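Restriction endonuclease Hpy99I (Helicobacter pylori, PDB 3GOX) cleaves DNA at its target sequence as a beta-beta-alpha-Me type II restriction endonuclease, with structural zinc ions bound by cysteines in each subunit. Local coordinates at the interface of chains A and B. Numbering follows the deposited sequence. Chains: chain A/B, Restriction endonuclease Hpy99I.

The interface of chains A and B. Residues chain A 79-80, 182; chain B 143, 145-146.
The zinc-binding CXXC knuckle of chain A lies against the residues that follow the CXXC knuckle of chain B: A:Asn79 and A:Ile80, the two residues between the zinc ligands A:Cys78 and A:Cys81, face B:Lys145 and B:Arg146, and A:Lys182 reaches the zinc ligand B:Cys143, the last cysteine of its knuckle. A:Lys182 comes from the loop between helices 172-180 and 185-197, its side chain stretched nearly straight. Its amine NZ donates to the backbone carbonyl O of B:Cys143 at 3.0 Å, approaching nearly in line with the carbonyl bond (165° at the oxygen). The bond uses the backbone carbonyl; the SG of B:Cys143 belongs to the zinc site.

B:Lys145 runs past A:Lys182 in the opposite direction. With chi1 -65° and chi2 -161°, CD of B:Lys145 comes to 3.9 Å from the CD1 methyl of A:Ile80; bends at chi3 and chi4 then turn CE and NZ away from the line of the chain. NZ of A:Lys182 and NZ of B:Lys145 are 5.6 Å apart, close enough that some repulsion is likely if both are charged.

Next to this apolar touch, two waters link A:Asn79 to B:Arg146. The carbonyl oxygens A:Asn79 O and B:Arg146 O stand 3.6 Å apart. They share water 1, at 2.7 Å from A:Asn79 O and 2.9 Å from B:Arg146 O. Water 2 adds a second bridge, joining the side-chain amide ND2 of A:Asn79 to B:Arg146 O.

Repeated by the two-fold axis, this small patch probably helps fix the zinc-bound elements of the subunits against each other in the two-subunit assembly, probably the DNA-cleaving form.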
# COMPACT_ATOMS: atom_id res chain seq x y z
N ASN A 79 -16.91 -2.40 -3.38
CA ASN A 79 -16.54 -1.00 -3.19
C ASN A 79 -16.50 -0.17 -4.46
O ASN A 79 -16.26 1.04 -4.37
CB ASN A 79 -15.21 -0.87 -2.44
CG ASN A 79 -14.03 -1.15 -3.33
OD1 ASN A 79 -14.05 -2.07 -4.11
ND2 ASN A 79 -12.99 -0.34 -3.22
N ILE A 80 -16.73 -0.80 -5.61
CA ILE A 80 -16.79 -0.06 -6.87
C ILE A 80 -18.25 -0.02 -7.28
O ILE A 80 -18.92 1.00 -7.11
CB ILE A 80 -15.85 -0.66 -7.95
CG1 ILE A 80 -14.41 -0.73 -7.42
CG2 ILE A 80 -15.93 0.14 -9.23
CD1 ILE A 80 -13.81 0.56 -7.01
N LYS A 182 -4.32 4.05 -9.04
CA LYS A 182 -4.86 3.53 -10.31
C LYS A 182 -3.86 3.63 -11.47
O LYS A 182 -4.26 3.66 -12.63
CB LYS A 182 -6.19 4.22 -10.67
CG LYS A 182 -7.16 4.36 -9.49
CD LYS A 182 -8.47 5.04 -9.87
CE LYS A 182 -9.16 5.71 -8.66
NZ LYS A 182 -10.55 6.22 -8.98
N CYS B 143 -8.51 9.81 -4.16
CA CYS B 143 -8.80 8.81 -5.19
C CYS B 143 -10.18 8.95 -5.83
O CYS B 143 -10.45 8.29 -6.81
CB CYS B 143 -8.64 7.39 -4.64
SG CYS B 143 -9.89 6.93 -3.39
N LYS B 145 -12.97 7.82 -5.02
CA LYS B 145 -13.82 6.65 -4.92
C LYS B 145 -14.89 6.89 -3.87
O LYS B 145 -14.63 7.41 -2.79
CB LYS B 145 -13.02 5.38 -4.61
CG LYS B 145 -12.04 4.97 -5.69
CD LYS B 145 -11.58 3.48 -5.63
CE LYS B 145 -10.90 3.06 -4.35
NZ LYS B 145 -9.61 3.74 -4.06
N ARG B 146 -16.10 6.47 -4.18
CA ARG B 146 -17.22 6.53 -3.24
C ARG B 146 -17.17 5.28 -2.36
O ARG B 146 -16.73 4.21 -2.79
CB ARG B 146 -18.53 6.60 -4.01
CG ARG B 146 -18.76 7.92 -4.71
CD ARG B 146 -20.11 8.00 -5.36
NE ARG B 146 -20.23 7.05 -6.46
CZ ARG B 146 -19.72 7.21 -7.68
NH1 ARG B 146 -19.03 8.31 -7.99
NH2 ARG B 146 -19.87 6.27 -8.59
O HOH W 1 -16.06 3.52 -5.54
O HOH W 2 -14.03 2.66 -2.41